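Local atomic coordinates of putative lipase/esterase (Lactobacillus plantarum WCFS1, PDB entry 3BXP), a protein that probably hydrolyses carboxylic esters as a serine hydrolase of the alpha/beta-hydrolase superfamily, although its natural substrate is not established. Residues 4-9 against 17-22; 156-161 against 182-187. All blocks are in the same frame, centred on the assembly; numbering follows the deposited sequence. Where two conformers were deposited one is given.

Contact 1: 4-9 against 17-22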
# COMPACT_ATOMS: atom_id res chain seq x y z
N VAL B 4 -3.28 25.75 -23.65
CA VAL B 4 -2.06 25.77 -22.85
C VAL B 4 -1.73 27.24 -22.50
O VAL B 4 -1.71 28.08 -23.38
CB VAL B 4 -0.86 25.10 -23.62
CG1 VAL B 4 0.40 25.08 -22.72
CG2 VAL B 4 -1.25 23.70 -24.09
N GLU B 5 -1.44 27.54 -21.22
CA GLU B 5 -1.05 28.90 -20.78
C GLU B 5 0.24 28.81 -20.00
O GLU B 5 0.31 28.18 -18.99
CB GLU B 5 -2.14 29.49 -19.87
CG GLU B 5 -1.78 30.85 -19.33
CD GLU B 5 -2.93 31.55 -18.65
OE1 GLU B 5 -4.02 30.97 -18.44
OE2 GLU B 5 -2.73 32.72 -18.32
N GLN B 6 1.28 29.48 -20.48
CA GLN B 6 2.56 29.56 -19.77
C GLN B 6 2.58 30.88 -19.02
O GLN B 6 2.18 31.91 -19.56
CB GLN B 6 3.73 29.61 -20.77
CG GLN B 6 3.71 28.66 -21.90
CD GLN B 6 4.03 27.31 -21.48
OE1 GLN B 6 4.41 27.07 -20.32
NE2 GLN B 6 3.91 26.36 -22.39
N ARG B 7 3.02 30.87 -17.76
CA ARG B 7 3.18 32.11 -17.01
C ARG B 7 4.36 32.03 -16.08
O ARG B 7 4.74 30.94 -15.62
CB ARG B 7 1.98 32.43 -16.10
CG ARG B 7 0.61 32.63 -16.76
CD ARG B 7 0.37 34.02 -17.36
NE ARG B 7 0.50 35.12 -16.41
CZ ARG B 7 -0.51 35.72 -15.79
NH1 ARG B 7 -1.75 35.31 -16.00
NH2 ARG B 7 -0.28 36.73 -14.95
N THR B 8 4.89 33.21 -15.75
CA THR B 8 5.88 33.36 -14.70
C THR B 8 5.18 34.17 -13.62
O THR B 8 4.73 35.33 -13.85
CB THR B 8 7.16 34.13 -15.18
OG1 THR B 8 7.76 33.43 -16.28
CG2 THR B 8 8.23 34.31 -14.08
N LEU B 9 5.05 33.54 -12.46
CA LEU B 9 4.41 34.16 -11.30
C LEU B 9 5.48 34.53 -10.34
O LEU B 9 6.60 34.14 -10.47
CB LEU B 9 3.43 33.18 -10.62
CG LEU B 9 2.21 32.70 -11.44
CD1 LEU B 9 1.32 31.83 -10.59
CD2 LEU B 9 1.47 33.88 -12.03
N GLN B 17 7.95 29.41 -12.54
CA GLN B 17 7.17 29.15 -13.73
C GLN B 17 6.16 28.03 -13.61
O GLN B 17 6.42 26.95 -13.07
CB GLN B 17 8.07 28.92 -14.92
CG GLN B 17 8.74 30.22 -15.36
CD GLN B 17 9.80 29.98 -16.38
OE1 GLN B 17 10.41 28.92 -16.40
NE2 GLN B 17 10.04 30.97 -17.25
N ILE B 18 5.01 28.31 -14.17
CA ILE B 18 3.93 27.35 -14.21
C ILE B 18 3.46 27.21 -15.65
O ILE B 18 3.60 28.14 -16.47
CB ILE B 18 2.75 27.81 -13.34
CG1 ILE B 18 2.05 29.01 -14.01
CG2 ILE B 18 3.21 28.06 -11.89
CD1 ILE B 18 0.69 29.38 -13.33
N THR B 19 2.91 26.06 -15.97
CA THR B 19 2.12 25.88 -17.21
C THR B 19 0.76 25.36 -16.80
O THR B 19 0.63 24.33 -16.12
CB THR B 19 2.80 24.87 -18.16
OG1 THR B 19 4.08 25.39 -18.53
CG2 THR B 19 1.97 24.64 -19.44
N ALA B 20 -0.28 26.05 -17.27
CA ALA B 20 -1.65 25.60 -17.09
C ALA B 20 -2.20 24.95 -18.34
O ALA B 20 -1.98 25.39 -19.46
CB ALA B 20 -2.58 26.73 -16.67
N TYR B 21 -2.84 23.84 -18.10
CA TYR B 21 -3.53 23.11 -19.17
C TYR B 21 -5.01 23.10 -18.84
O TYR B 21 -5.47 22.35 -17.98
CB TYR B 21 -3.00 21.70 -19.24
CG TYR B 21 -1.52 21.60 -19.47
CD1 TYR B 21 -0.99 21.65 -20.75
CD2 TYR B 21 -0.66 21.48 -18.41
CE1 TYR B 21 0.37 21.53 -20.95
CE2 TYR B 21 0.73 21.36 -18.61
CZ TYR B 21 1.21 21.38 -19.89
OH TYR B 21 2.56 21.26 -20.07
N TRP B 22 -5.72 23.99 -19.53
CA TRP B 22 -7.13 24.22 -19.29
C TRP B 22 -7.95 23.34 -20.19
O TRP B 22 -7.92 23.47 -21.40
CB TRP B 22 -7.49 25.70 -19.51
CG TRP B 22 -6.74 26.67 -18.75
CD1 TRP B 22 -5.93 27.68 -19.26
CD2 TRP B 22 -6.70 26.83 -17.31
NE1 TRP B 22 -5.41 28.42 -18.23
CE2 TRP B 22 -5.83 27.92 -17.03
CE3 TRP B 22 -7.28 26.15 -16.24
CZ2 TRP B 22 -5.57 28.35 -15.72
CZ3 TRP B 22 -6.99 26.56 -14.94
CH2 TRP B 22 -6.17 27.67 -14.70
O HOH W 1 5.60 24.28 -20.56

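Contact 2: 156-161 against 182-187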
# COMPACT_ATOMS: atom_id res chain seq x y z
N PRO B 156 7.37 9.66 -3.16
CA PRO B 156 7.74 10.96 -2.65
C PRO B 156 8.95 10.93 -1.76
O PRO B 156 9.13 9.98 -1.01
CB PRO B 156 6.58 11.31 -1.76
CG PRO B 156 6.11 9.99 -1.25
CD PRO B 156 6.19 9.12 -2.44
N VAL B 157 9.77 11.96 -1.86
CA VAL B 157 10.70 12.28 -0.77
C VAL B 157 9.88 12.84 0.37
O VAL B 157 9.04 13.74 0.18
CB VAL B 157 11.79 13.26 -1.22
CG1 VAL B 157 12.65 13.72 -0.02
CG2 VAL B 157 12.65 12.67 -2.38
N ILE B 158 10.11 12.33 1.59
CA ILE B 158 9.28 12.70 2.72
C ILE B 158 10.14 13.19 3.87
O ILE B 158 9.78 14.15 4.58
CB ILE B 158 8.46 11.47 3.21
CG1 ILE B 158 7.38 11.13 2.15
CG2 ILE B 158 7.86 11.67 4.61
CD1 ILE B 158 6.29 12.30 1.88
N ASP B 159 11.24 12.49 4.10
CA ASP B 159 12.14 12.80 5.25
C ASP B 159 13.57 12.95 4.77
O ASP B 159 14.19 11.99 4.25
CB ASP B 159 11.94 11.74 6.33
CG ASP B 159 12.78 11.98 7.58
OD1 ASP B 159 13.75 12.76 7.57
OD2 ASP B 159 12.47 11.29 8.60
N LEU B 160 14.07 14.19 4.86
CA LEU B 160 15.36 14.56 4.31
C LEU B 160 16.53 13.99 5.09
O LEU B 160 17.68 14.22 4.74
CB LEU B 160 15.51 16.11 4.19
CG LEU B 160 14.48 16.80 3.30
CD1 LEU B 160 14.79 18.31 3.21
CD2 LEU B 160 14.45 16.19 1.91
N THR B 161 16.21 13.21 6.13
CA THR B 161 17.20 12.48 6.89
C THR B 161 17.18 10.99 6.57
O THR B 161 18.00 10.24 7.08
CB THR B 161 17.02 12.62 8.41
OG1 THR B 161 15.87 11.87 8.83
CG2 THR B 161 16.92 14.11 8.86
N ALA B 182 11.21 16.62 7.92
CA ALA B 182 10.42 15.39 8.01
C ALA B 182 8.94 15.69 7.93
O ALA B 182 8.29 16.05 8.92
CB ALA B 182 10.75 14.65 9.30
N ALA B 183 8.39 15.55 6.72
CA ALA B 183 7.02 15.91 6.45
C ALA B 183 6.02 15.08 7.26
O ALA B 183 4.95 15.51 7.56
CB ALA B 183 6.69 15.78 4.95
N GLN B 184 6.37 13.85 7.59
CA GLN B 184 5.43 13.02 8.34
C GLN B 184 5.22 13.60 9.75
O GLN B 184 4.20 13.35 10.40
CB GLN B 184 5.94 11.59 8.40
CG GLN B 184 7.10 11.27 9.33
CD GLN B 184 8.50 11.63 8.82
OE1 GLN B 184 8.64 12.40 7.84
NE2 GLN B 184 9.55 11.07 9.45
N ARG B 185 6.21 14.34 10.23
CA ARG B 185 6.13 14.92 11.56
C ARG B 185 5.17 16.10 11.63
O ARG B 185 4.83 16.59 12.73
CB ARG B 185 7.49 15.32 12.10
CG ARG B 185 8.43 14.16 12.35
CD ARG B 185 9.73 14.67 12.96
NE ARG B 185 10.68 13.60 13.25
CZ ARG B 185 10.50 12.71 14.23
NH1 ARG B 185 9.40 12.78 14.96
NH2 ARG B 185 11.40 11.76 14.45
N LEU B 186 4.69 16.55 10.48
CA LEU B 186 3.77 17.69 10.40
C LEU B 186 2.33 17.24 10.15
O LEU B 186 1.42 18.06 9.97
CB LEU B 186 4.21 18.66 9.30
CG LEU B 186 5.67 19.18 9.37
CD1 LEU B 186 6.04 20.12 8.22
CD2 LEU B 186 5.90 19.88 10.67
N VAL B 187 2.13 15.92 10.11
CA VAL B 187 0.80 15.34 9.92
C VAL B 187 -0.03 15.57 11.20
O VAL B 187 0.48 15.43 12.31
CB VAL B 187 0.84 13.83 9.57
CG1 VAL B 187 -0.57 13.20 9.59
CG2 VAL B 187 1.58 13.61 8.21
O HOH W 2 13.28 12.54 11.18

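Contact 1: 4-9 against 17-22
E5 and W22 meet on one face of an antiparallel beta hairpin, strands 2-9 and 16-23, that forms one margin of the central sheet of an alpha/beta-hydrolase fold. The axes of segments 4-9 and 17-22 approach to 4.6 Å, their directions 161° apart, and paired backbone bonds tie E5 to A20 and R7 to I18. The carboxylate of E5 lies at the edge of the indole, its plane turned 61° from the ring, and OE1 takes the hydrogen of W22 NE1 at 2.9 Å through its anti lone pair in a nearly straight bond. CG of E5 stands anti to the backbone N (chi1 177°) and the chain stays extended beyond it, which carries the acid out to the indole nitrogen. A long salt bridge of 3.6 Å from its OE2 to R7 NH1 rests on one of two modelled R7 conformers and is doubtful. A20 CB lies over one face of the same indole, toward the rim. Farther along this face L9 CD1 touches I18 CD1 at 3.7 Å, and W96 of helix 85-99 packs against E5, R7, L9 and I18.

On the opposite face, Q6 bends at chi2 to lie beside T19, and T19 OG1 donates to Q6 OE1 in a bond modelled at 2.5 Å, so short that its exact length is doubtful. Next to them V4 CG2 meets the Y21 ring obliquely, 3.9 Å from CD1, while V4 CG1 rests on T19 CG2. A water closes the T19 and Q6 pair by donating to T19 OG1 and accepting from Q6 NE2 at 3.2 Å.

Contact 2: 156-161 against 182-187
I158 and D159 run past A182 and A183 as two irregular loop segments of the alpha/beta-hydrolase fold, bridged once, at D159 and A182, where the CA atoms come within 4.2 Å. A183 N, at the start of the short 3-10 turn 183-186, donates to I158 O at 2.9 Å. On the other segment D159 begins an Asx turn: OD1 accepts from both T161 N and T161 OG1, which arrive from the same face of the carboxylate. With CG anti to the backbone N (chi1 -178°), the acid group also lies against A182 CB.

Q184 reaches back toward D159 with CG between the backbone N and the carbonyl carbon (chi1 75°) and a bend at chi2. Its NE2 donates to D159 OD2 at 3.0 Å, nearly straight and in the amide plane, but from above the carboxylate plane. K212 of helix 208-219 forms a salt bridge to the same oxygen, which also accepts from a water. An alanine in place of D159 would probably leave the K212 charge without its mate and free the Q184 amide to turn. The OE1 of Q184 lies 3.4 Å from I158 CG2.

Overall arrangement
The two contacts set a regular hairpin against two irregular loops of one alpha/beta-hydrolase domain. Contact 1 pairs the two strands of the edge hairpin, whose inner strand 16-23 pairs with strand 67-72; contact 2 joins two loops that follow strand 150-154 and precede strand 194-199. Their centres lie 28 Å apart, on opposite sides of the chain's centre, and their nearest atoms are about 19 Å apart. Segment 156-161 runs close to the probable catalytic region: its V157 shares a backbone hydrogen bond with S117, the serine of a GxSxG sequence consistent with a nucleophile elbow. Contact 1 instead has a bound propanediol, probably from the crystallisation liquor, about 4 Å from the side chain of Y21.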